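Local structure of arfgap-like finger domain containing protein (Cryptosporidium parvum Iowa II, 2OWA) at residues 50-55 / 73-78; 25-30 / 87-92. The protein probably stimulates GTP hydrolysis by ADP-ribosylation factor (Arf) GTPases through its zinc-finger ArfGAP domain, the part of the longer protein described here. One frame throughout, in Å; residues are numbered along the deposited sequence.

Contact 1 (50-55 / 73-78); sequences LSLSFA and ISFVRS
L50 and R77 form a hydrogen-bonded antiparallel pair: L50 N donates to R77 O (2.8 Å), and R77 N returns a bond to L50 O. The next pair, S51 with V76, is non-hydrogen-bonded, and here the alpha carbons close to 4.5 Å. L50 O also receives V76 CA-H, a weaker C-H...O contact beside its bond from R77 N. L52 N donates to F75 O, with the donor nearly in line with the carbonyl bond.

Serine side chains add two more bonds. S51 OG, on the same sheet face as V76, shares a hydrogen bond of 2.8 Å with S74 OG, which is also bonded to H66 of helix 60-67, so this small buried hydroxyl has two partners. S53 OG, anti to its own carbonyl carbon (chi1 -45°), accepts from F75 N at 3.1 Å and thus stands in for a main-chain carbonyl.

L50 and R77 share the sheet face opposite S51 and V76; L52 and F75 pack beside them. L52 and F75 lie side by side and point the same way, L52 CD1 coming within 3.3 Å of F75 CE2, a tight fit. L50 CD1 rests against R77 CB at 3.9 Å, using the aliphatic root of the arginine. Its guanidinium turns back so that NH1 bonds V76 O, while F75 CZ lies over one of its faces, toward the rim. F54 CZ makes a van der Waals contact with I73 O at 3.4 Å.

Together these residues form an edge pairing in the small three-stranded antiparallel sheet of the ArfGAP zinc-finger domain, supplemented by serine hydroxyls.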
loop_
_atom_site.group_PDB
_atom_site.type_symbol
_atom_site.label_atom_id
_atom_site.label_comp_id
_atom_site.label_asym_id
_atom_site.label_seq_id
_atom_site.Cartn_x
_atom_site.Cartn_y
_atom_site.Cartn_z
ATOM N N LEU A 50 3.067 -4.631 -1.666
ATOM C CA LEU A 50 2.325 -3.416 -1.376
ATOM C C LEU A 50 1.849 -2.669 -2.652
ATOM O O LEU A 50 2.420 -2.825 -3.729
ATOM C CB LEU A 50 3.121 -2.516 -0.380
ATOM C CG LEU A 50 4.486 -1.956 -0.785
ATOM C CD1 LEU A 50 4.266 -0.686 -1.631
ATOM C CD2 LEU A 50 5.295 -1.616 0.455
ATOM N N SER A 51 0.762 -1.907 -2.537
ATOM C CA SER A 51 0.440 -0.900 -3.574
ATOM C C SER A 51 0.751 0.450 -2.924
ATOM O O SER A 51 0.108 0.815 -1.906
ATOM C CB SER A 51 -1.035 -0.963 -3.989
ATOM O OG SER A 51 -1.346 0.133 -4.836
ATOM N N LEU A 52 1.750 1.169 -3.451
ATOM C CA LEU A 52 2.064 2.466 -2.886
ATOM C C LEU A 52 0.881 3.412 -2.999
ATOM O O LEU A 52 0.638 4.166 -2.085
ATOM C CB LEU A 52 3.290 3.112 -3.530
ATOM C CG LEU A 52 4.594 2.709 -2.832
ATOM C CD1 LEU A 52 5.779 3.005 -3.755
ATOM C CD2 LEU A 52 4.748 3.371 -1.409
ATOM N N SER A 53 0.125 3.312 -4.097
ATOM C CA SER A 53 -1.026 4.203 -4.405
ATOM C C SER A 53 -2.005 4.353 -3.249
ATOM O O SER A 53 -2.394 5.455 -2.889
ATOM C CB SER A 53 -1.798 3.668 -5.636
ATOM O OG SER A 53 -0.894 3.289 -6.679
ATOM N N PHE A 54 -2.401 3.220 -2.678
ATOM C CA PHE A 54 -3.363 3.191 -1.571
ATOM C C PHE A 54 -2.682 2.948 -0.235
ATOM O O PHE A 54 -3.337 2.854 0.789
ATOM C CB PHE A 54 -4.425 2.131 -1.889
ATOM C CG PHE A 54 -4.934 2.244 -3.288
ATOM C CD1 PHE A 54 -5.732 3.340 -3.667
ATOM C CD2 PHE A 54 -4.593 1.292 -4.245
ATOM C CE1 PHE A 54 -6.190 3.471 -4.984
ATOM C CE2 PHE A 54 -5.041 1.412 -5.541
ATOM C CZ PHE A 54 -5.839 2.482 -5.913
ATOM N N ALA A 55 -1.347 2.863 -0.257
ATOM C CA ALA A 55 -0.572 2.443 0.914
ATOM C C ALA A 55 -1.189 1.219 1.584
ATOM O O ALA A 55 -1.427 1.209 2.784
ATOM C CB ALA A 55 -0.424 3.602 1.917
ATOM N N ILE A 73 -3.066 2.975 -11.947
ATOM C CA ILE A 73 -4.096 2.291 -11.168
ATOM C C ILE A 73 -3.494 1.822 -9.821
ATOM O O ILE A 73 -3.937 2.232 -8.761
ATOM C CB ILE A 73 -4.695 1.104 -11.970
ATOM C CG1 ILE A 73 -5.143 1.558 -13.380
ATOM C CG2 ILE A 73 -5.777 0.353 -11.147
ATOM C CD1 ILE A 73 -6.548 2.073 -13.465
ATOM N N SER A 74 -2.448 1.012 -9.878
ATOM C CA SER A 74 -1.825 0.496 -8.672
ATOM C C SER A 74 -0.348 0.263 -8.905
ATOM O O SER A 74 0.015 -0.435 -9.830
ATOM C CB SER A 74 -2.556 -0.767 -8.197
ATOM O OG SER A 74 -1.919 -1.356 -7.099
ATOM N N PHE A 75 0.488 0.880 -8.067
ATOM C CA PHE A 75 1.947 0.964 -8.231
ATOM C C PHE A 75 2.531 0.035 -7.193
ATOM O O PHE A 75 2.513 0.339 -6.006
ATOM C CB PHE A 75 2.402 2.424 -8.000
ATOM C CG PHE A 75 3.906 2.659 -8.073
ATOM C CD1 PHE A 75 4.481 3.258 -9.180
ATOM C CD2 PHE A 75 4.737 2.355 -6.988
ATOM C CE1 PHE A 75 5.853 3.520 -9.244
ATOM C CE2 PHE A 75 6.129 2.588 -7.031
ATOM C CZ PHE A 75 6.681 3.194 -8.172
ATOM N N VAL A 76 3.061 -1.092 -7.653
ATOM C CA VAL A 76 3.300 -2.258 -6.794
ATOM C C VAL A 76 4.789 -2.410 -6.512
ATOM O O VAL A 76 5.605 -2.252 -7.416
ATOM C CB VAL A 76 2.724 -3.555 -7.458
ATOM C CG1 VAL A 76 3.194 -4.832 -6.756
ATOM C CG2 VAL A 76 1.224 -3.469 -7.547
ATOM N N ARG A 77 5.110 -2.687 -5.249
ATOM C CA ARG A 77 6.470 -2.986 -4.785
ATOM C C ARG A 77 6.450 -4.139 -3.804
ATOM O O ARG A 77 5.441 -4.413 -3.179
ATOM C CB ARG A 77 7.105 -1.762 -4.061
ATOM C CG ARG A 77 7.363 -0.541 -4.955
ATOM C CD ARG A 77 8.412 -0.951 -5.970
ATOM N NE ARG A 77 8.901 0.106 -6.853
ATOM C CZ ARG A 77 8.524 0.266 -8.128
ATOM N NH1 ARG A 77 7.568 -0.504 -8.680
ATOM N NH2 ARG A 77 9.084 1.238 -8.843
ATOM N N SER A 78 7.599 -4.790 -3.663
ATOM C CA SER A 78 7.808 -5.759 -2.622
ATOM C C SER A 78 8.454 -5.043 -1.430
ATOM O O SER A 78 9.529 -4.445 -1.581
ATOM C CB SER A 78 8.747 -6.843 -3.152
ATOM O OG SER A 78 9.136 -7.649 -2.073
#

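Contact 2 (25-30 / 87-92); sequences NFFQIV and IQLVRM
L89 is the first residue of 87-92 to meet helix 25-30, and it does so with both its backbone and its side chain. Its CB sits squarely over one face of the F26 ring, a CH-pi contact 4.0 Å from the centroid, while V30 CG2 covers the opposite face nearer the rim. The phenylalanine is therefore sandwiched between L89 of the other helix and V30 of its own. F26 CG is anti to the backbone N (chi1 171°), which starts the ring on its way to the other helix. There L89 O lies 3.0 Å from CZ, displaced from the ring plane to the side of L89 CB, a tight van der Waals approach rather than a C-H pointing at the oxygen. The branched end of the leucine serves a second aromatic as well: L89 CD2 packs against F27 CE2 at 3.6 Å, the two side chains crossing at about a right angle.

One turn on, M92 lies beside both rings, at their edges: its CB is 4.0 Å from F26 CE2 and its CG 3.9 Å from F27 CE1. Bends at chi2 and chi3 fold the flexible methionine chain compactly, which suits a site shared with L50 and F57 of the sheet. V30, short and branched, adds a looser contact through CG1 to M92 O (4.1 Å). F27 in turn meets F84 edge-to-face.

The segment axes run 11.1 Å apart and only 9° from parallel. Between them F26 and F27, with F26 CD2 over the F27 face, interleave with L89 and M92, a helix-helix interface of the ArfGAP domain whose aromatic core extends onto the sheet.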
loop_
_atom_site.group_PDB
_atom_site.type_symbol
_atom_site.label_atom_id
_atom_site.label_comp_id
_atom_site.label_asym_id
_atom_site.label_seq_id
_atom_site.Cartn_x
_atom_site.Cartn_y
_atom_site.Cartn_z
ATOM N N ASN A 25 14.199 -2.234 8.704
ATOM C CA ASN A 25 13.767 -1.804 10.020
ATOM C C ASN A 25 12.413 -1.098 9.982
ATOM O O ASN A 25 11.568 -1.306 10.887
ATOM C CB ASN A 25 14.821 -0.875 10.646
ATOM C CG ASN A 25 16.121 -1.614 10.970
ATOM O OD1 ASN A 25 16.184 -2.858 10.863
ATOM N ND2 ASN A 25 17.151 -0.871 11.382
ATOM N N PHE A 26 12.198 -0.266 8.958
ATOM C CA PHE A 26 10.877 0.416 8.822
ATOM C C PHE A 26 9.740 -0.611 8.573
ATOM O O PHE A 26 8.748 -0.637 9.285
ATOM C CB PHE A 26 10.906 1.418 7.675
ATOM C CG PHE A 26 9.561 1.987 7.342
ATOM C CD1 PHE A 26 9.029 3.021 8.100
ATOM C CD2 PHE A 26 8.788 1.431 6.312
ATOM C CE1 PHE A 26 7.753 3.560 7.793
ATOM C CE2 PHE A 26 7.536 1.941 6.008
ATOM C CZ PHE A 26 7.007 2.991 6.753
ATOM N N PHE A 27 9.866 -1.416 7.530
ATOM C CA PHE A 27 8.765 -2.324 7.149
ATOM C C PHE A 27 8.493 -3.467 8.134
ATOM O O PHE A 27 7.383 -3.949 8.247
ATOM C CB PHE A 27 8.976 -2.861 5.749
ATOM C CG PHE A 27 8.558 -1.900 4.671
ATOM C CD1 PHE A 27 7.243 -1.437 4.600
ATOM C CD2 PHE A 27 9.461 -1.472 3.721
ATOM C CE1 PHE A 27 6.863 -0.575 3.615
ATOM C CE2 PHE A 27 9.062 -0.601 2.702
ATOM C CZ PHE A 27 7.785 -0.140 2.668
ATOM N N GLN A 28 9.515 -3.898 8.853
ATOM C CA GLN A 28 9.328 -4.934 9.855
ATOM C C GLN A 28 8.322 -4.452 10.908
ATOM O O GLN A 28 7.415 -5.185 11.310
ATOM C CB GLN A 28 10.668 -5.275 10.482
ATOM C CG GLN A 28 11.474 -6.265 9.673
ATOM C CD GLN A 28 12.981 -6.167 9.955
ATOM O OE1 GLN A 28 13.398 -5.716 11.029
ATOM N NE2 GLN A 28 13.792 -6.559 8.971
ATOM N N ILE A 29 8.452 -3.198 11.305
ATOM C CA ILE A 29 7.511 -2.588 12.222
ATOM C C ILE A 29 6.161 -2.355 11.593
ATOM O O ILE A 29 5.143 -2.773 12.131
ATOM C CB ILE A 29 8.021 -1.231 12.741
ATOM C CG1 ILE A 29 9.334 -1.404 13.498
ATOM C CG2 ILE A 29 6.952 -0.563 13.598
ATOM C CD1 ILE A 29 9.291 -2.493 14.509
ATOM N N VAL A 30 6.150 -1.686 10.447
ATOM C CA VAL A 30 4.877 -1.275 9.869
ATOM C C VAL A 30 4.041 -2.513 9.454
ATOM O O VAL A 30 2.852 -2.515 9.609
ATOM C CB VAL A 30 5.079 -0.222 8.769
ATOM C CG1 VAL A 30 3.789 0.037 8.032
ATOM C CG2 VAL A 30 5.612 1.080 9.412
ATOM N N ILE A 87 10.107 9.447 1.022
ATOM C CA ILE A 87 8.703 9.880 1.066
ATOM C C ILE A 87 7.726 8.686 0.897
ATOM O O ILE A 87 6.593 8.735 1.356
ATOM C CB ILE A 87 8.367 11.003 0.059
ATOM C CG1 ILE A 87 6.981 11.596 0.406
ATOM C CG2 ILE A 87 8.479 10.500 -1.440
ATOM C CD1 ILE A 87 6.539 12.703 -0.523
ATOM N N GLN A 88 8.171 7.618 0.240
ATOM C CA GLN A 88 7.322 6.453 0.028
ATOM C C GLN A 88 7.172 5.694 1.354
ATOM O O GLN A 88 6.161 5.028 1.580
ATOM C CB GLN A 88 7.910 5.520 -1.040
ATOM C CG GLN A 88 7.926 6.105 -2.513
ATOM C CD GLN A 88 8.677 5.205 -3.460
ATOM O OE1 GLN A 88 9.485 4.376 -3.036
ATOM N NE2 GLN A 88 8.421 5.368 -4.772
ATOM N N LEU A 89 8.198 5.761 2.207
ATOM C CA LEU A 89 8.101 5.170 3.526
ATOM C C LEU A 89 7.102 5.917 4.372
ATOM O O LEU A 89 6.235 5.293 5.012
ATOM C CB LEU A 89 9.467 5.051 4.211
ATOM C CG LEU A 89 10.568 4.292 3.462
ATOM C CD1 LEU A 89 11.718 4.082 4.469
ATOM C CD2 LEU A 89 10.027 2.895 2.949
ATOM N N VAL A 90 7.176 7.241 4.342
ATOM C CA VAL A 90 6.241 8.089 5.118
ATOM C C VAL A 90 4.813 7.764 4.695
ATOM O O VAL A 90 3.901 7.693 5.536
ATOM C CB VAL A 90 6.508 9.576 4.872
ATOM C CG1 VAL A 90 5.422 10.463 5.595
ATOM C CG2 VAL A 90 7.964 9.937 5.284
ATOM N N ARG A 91 4.621 7.587 3.384
ATOM C CA ARG A 91 3.310 7.305 2.811
ATOM C C ARG A 91 2.745 6.000 3.351
ATOM O O ARG A 91 1.594 5.959 3.758
ATOM C CB ARG A 91 3.336 7.281 1.259
ATOM C CG ARG A 91 1.968 6.931 0.650
ATOM C CD ARG A 91 2.014 6.902 -0.862
ATOM N NE ARG A 91 0.695 6.910 -1.492
ATOM C CZ ARG A 91 0.065 8.017 -1.888
ATOM N NH1 ARG A 91 0.630 9.208 -1.717
ATOM N NH2 ARG A 91 -1.117 7.945 -2.486
ATOM N N MET A 92 3.565 4.948 3.386
ATOM C CA MET A 92 3.175 3.694 3.973
ATOM C C MET A 92 2.850 3.816 5.473
ATOM O O MET A 92 1.978 3.131 5.983
ATOM C CB MET A 92 4.278 2.651 3.741
ATOM C CG MET A 92 4.410 2.165 2.285
ATOM S SD MET A 92 2.905 1.731 1.397
ATOM C CE MET A 92 2.321 0.342 2.343
#

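Overall arrangement
From the N terminus, helix 20-32 supplies the first half of contact 2; the chain then runs through C39 and C42 of the zinc site to strand 49-51, which opens contact 1. Strand 56-58, C59, C62 and helix 60-67 follow before 73-78 closes that loop, and helix 86-94 afterwards closes contact 2. Contact 1 is thus nested inside contact 2. The two also touch directly: R91 probably hydrogen-bonds through NE to L52 O and through NH2 to S53 O, and M92 SD packs on A55. Helix 86-94 therefore joins residues 52-55 to helix 20-32, bringing sheet and helices into one zinc-containing domain.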